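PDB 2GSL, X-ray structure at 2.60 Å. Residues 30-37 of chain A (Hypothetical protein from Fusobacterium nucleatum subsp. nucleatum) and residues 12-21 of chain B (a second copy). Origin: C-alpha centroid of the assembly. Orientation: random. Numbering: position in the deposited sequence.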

# COMPACT_ATOMS: atom_id res chain seq x y z
N ILE A 30 6.14 -0.11 5.64
CA ILE A 30 7.28 0.81 5.78
C ILE A 30 6.84 2.22 6.16
O ILE A 30 7.40 2.82 7.07
CB ILE A 30 8.14 0.86 4.47
CG1 ILE A 30 8.80 -0.50 4.24
CG2 ILE A 30 9.23 1.91 4.59
CD1 ILE A 30 9.56 -1.03 5.43
N ARG A 31 5.82 2.75 5.50
CA ARG A 31 5.39 4.08 5.86
C ARG A 31 4.89 4.11 7.30
O ARG A 31 5.17 5.06 8.04
CB ARG A 31 4.30 4.56 4.92
CG ARG A 31 4.76 4.62 3.50
CD ARG A 31 3.73 5.35 2.70
NE ARG A 31 4.08 5.46 1.30
CZ ARG A 31 3.31 6.07 0.40
NH1 ARG A 31 2.16 6.61 0.78
NH2 ARG A 31 3.67 6.12 -0.88
N LYS A 32 4.18 3.05 7.70
CA LYS A 32 3.67 2.97 9.07
C LYS A 32 4.75 3.15 10.12
O LYS A 32 4.63 4.00 11.01
CB LYS A 32 2.99 1.63 9.32
CG LYS A 32 1.63 1.48 8.71
CD LYS A 32 0.80 0.51 9.54
CE LYS A 32 1.47 -0.85 9.65
NZ LYS A 32 0.63 -1.87 10.33
N TYR A 33 5.79 2.32 10.04
CA TYR A 33 6.90 2.37 10.98
C TYR A 33 7.60 3.72 11.00
O TYR A 33 8.01 4.18 12.06
CB TYR A 33 7.93 1.28 10.65
CG TYR A 33 9.25 1.41 11.41
CD1 TYR A 33 10.41 1.89 10.76
CD2 TYR A 33 9.36 1.02 12.75
CE1 TYR A 33 11.64 1.97 11.43
CE2 TYR A 33 10.59 1.10 13.43
CZ TYR A 33 11.72 1.57 12.76
OH TYR A 33 12.93 1.64 13.41
N TYR A 34 7.76 4.35 9.85
CA TYR A 34 8.45 5.62 9.82
C TYR A 34 7.53 6.78 10.13
O TYR A 34 8.00 7.84 10.49
CB TYR A 34 9.15 5.82 8.48
CG TYR A 34 10.48 5.08 8.37
CD1 TYR A 34 11.53 5.37 9.25
CD2 TYR A 34 10.69 4.11 7.39
CE1 TYR A 34 12.75 4.71 9.16
CE2 TYR A 34 11.91 3.44 7.30
CZ TYR A 34 12.93 3.75 8.19
OH TYR A 34 14.13 3.08 8.13
N LEU A 35 6.23 6.56 10.01
CA LEU A 35 5.28 7.62 10.26
C LEU A 35 5.00 7.78 11.75
O LEU A 35 4.00 8.38 12.15
CB LEU A 35 3.97 7.31 9.54
CG LEU A 35 2.98 8.45 9.32
CD1 LEU A 35 3.63 9.57 8.50
CD2 LEU A 35 1.76 7.91 8.59
N GLN A 36 5.90 7.27 12.58
CA GLN A 36 5.68 7.35 14.02
C GLN A 36 6.77 8.13 14.73
O GLN A 36 6.75 8.27 15.95
CB GLN A 36 5.63 5.94 14.60
CG GLN A 36 6.99 5.25 14.63
CD GLN A 36 6.94 3.91 15.32
OE1 GLN A 36 7.78 3.60 16.18
NE2 GLN A 36 5.97 3.09 14.94
N PHE A 37 7.72 8.64 13.96
CA PHE A 37 8.82 9.37 14.55
C PHE A 37 8.64 10.87 14.57
O PHE A 37 9.18 11.53 15.44
CB PHE A 37 10.11 8.99 13.84
CG PHE A 37 10.53 7.58 14.11
CD1 PHE A 37 11.04 7.22 15.35
CD2 PHE A 37 10.37 6.60 13.14
CE1 PHE A 37 11.38 5.90 15.63
CE2 PHE A 37 10.72 5.28 13.41
CZ PHE A 37 11.22 4.94 14.66
N ASP B 12 -0.24 13.68 17.53
CA ASP B 12 1.06 13.84 16.90
C ASP B 12 1.00 13.74 15.37
O ASP B 12 2.01 13.94 14.68
CB ASP B 12 2.02 12.80 17.48
CG ASP B 12 2.13 12.87 19.02
OD1 ASP B 12 2.59 13.91 19.54
OD2 ASP B 12 1.75 11.89 19.70
N TYR B 13 -0.19 13.45 14.85
CA TYR B 13 -0.38 13.30 13.41
C TYR B 13 -0.98 14.51 12.71
O TYR B 13 -2.03 15.01 13.10
CB TYR B 13 -1.24 12.07 13.13
CG TYR B 13 -0.53 10.79 13.47
CD1 TYR B 13 -0.90 10.03 14.57
CD2 TYR B 13 0.51 10.34 12.68
CE1 TYR B 13 -0.25 8.84 14.88
CE2 TYR B 13 1.17 9.16 12.98
CZ TYR B 13 0.78 8.41 14.08
OH TYR B 13 1.43 7.22 14.34
N SER B 14 -0.32 14.97 11.66
CA SER B 14 -0.81 16.12 10.92
C SER B 14 -1.60 15.68 9.70
O SER B 14 -1.70 14.49 9.40
CB SER B 14 0.35 17.01 10.48
OG SER B 14 1.30 16.27 9.72
N GLY B 15 -2.15 16.65 8.99
CA GLY B 15 -2.92 16.34 7.80
C GLY B 15 -2.15 15.50 6.81
O GLY B 15 -2.58 14.42 6.43
N LEU B 16 -0.99 16.01 6.41
CA LEU B 16 -0.17 15.30 5.46
C LEU B 16 0.32 13.96 5.97
O LEU B 16 0.38 13.00 5.21
CB LEU B 16 1.03 16.17 5.05
CG LEU B 16 0.69 17.23 4.00
CD1 LEU B 16 -0.23 18.24 4.64
CD2 LEU B 16 1.96 17.89 3.47
N GLU B 17 0.67 13.87 7.24
CA GLU B 17 1.14 12.60 7.77
C GLU B 17 0.01 11.57 7.72
O GLU B 17 0.25 10.39 7.47
CB GLU B 17 1.65 12.73 9.21
CG GLU B 17 3.04 13.37 9.35
CD GLU B 17 3.40 13.67 10.81
OE1 GLU B 17 2.80 14.61 11.38
OE2 GLU B 17 4.27 12.97 11.38
N LEU B 18 -1.21 12.01 7.96
CA LEU B 18 -2.33 11.09 7.94
C LEU B 18 -2.63 10.67 6.50
O LEU B 18 -2.97 9.52 6.22
CB LEU B 18 -3.57 11.74 8.59
CG LEU B 18 -3.51 11.98 10.11
CD1 LEU B 18 -4.72 12.77 10.57
CD2 LEU B 18 -3.43 10.64 10.83
N ALA B 19 -2.48 11.62 5.58
CA ALA B 19 -2.74 11.36 4.17
C ALA B 19 -1.70 10.39 3.62
O ALA B 19 -2.02 9.53 2.80
CB ALA B 19 -2.69 12.67 3.40
N PHE B 20 -0.46 10.53 4.09
CA PHE B 20 0.63 9.67 3.66
C PHE B 20 0.24 8.20 3.93
O PHE B 20 0.34 7.34 3.06
CB PHE B 20 1.91 10.06 4.43
CG PHE B 20 3.17 9.42 3.90
CD1 PHE B 20 3.56 9.60 2.58
CD2 PHE B 20 3.97 8.64 4.73
CE1 PHE B 20 4.72 9.01 2.09
CE2 PHE B 20 5.13 8.04 4.25
CZ PHE B 20 5.51 8.23 2.93
N LEU B 21 -0.22 7.93 5.14
CA LEU B 21 -0.63 6.58 5.48
C LEU B 21 -1.88 6.16 4.69
O LEU B 21 -1.91 5.09 4.08
CB LEU B 21 -0.88 6.50 6.98
CG LEU B 21 -1.22 5.13 7.52
CD1 LEU B 21 -0.11 4.14 7.23
CD2 LEU B 21 -1.44 5.27 9.03

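The two stretches, from two copies of one protein, bury 491 Å² between them. Their backbones run in opposite senses: Arg A31 CA lies 6.5 Å from Leu B21 CA, and four residues later Leu A35 CA lies 6.9 Å from Glu B17 CA.

Leu A35, the most covered residue, is the first to leave helical phi/psi after the chain A helix. Its CA-to-CB bond points toward chain B, where the side chain meets apolar groups of three residues: Leu A35 CD1 is 3.9 Å from Phe B20 CD2, Leu A35 CD2 is 3.4 Å from Leu B21 CB, and Leu A35 CG is 4.1 Å from Tyr B13 CE2. Leu A35 CD2 also packs 3.1 Å from Glu B17 O, a tight contact that is not a hydrogen bond. The backbone takes part too, since Leu A35 O sits 3.1 Å from Tyr B13 CE2, near the ring plane and at its edge, where the weakly positive aromatic hydrogens lie.

Phe B20 and Arg A31 form the second centre. With chi2 to chi4 all near 180°, the extended arginine lays its guanidinium flat on the phenyl ring, planes at 7° and centres 4.2 Å apart. The cation lies off-centre, with Arg A31 CZ 32° from the ring normal, whereas Arg A31 CD sits over the face, 3.6 Å from the Phe B20 ring centroid, as a CH-pi contact. Arg A31 NH1 also donates a hydrogen bond to Phe B20 O (3.0 Å, 140°), so one residue receives both stacking and polar contacts.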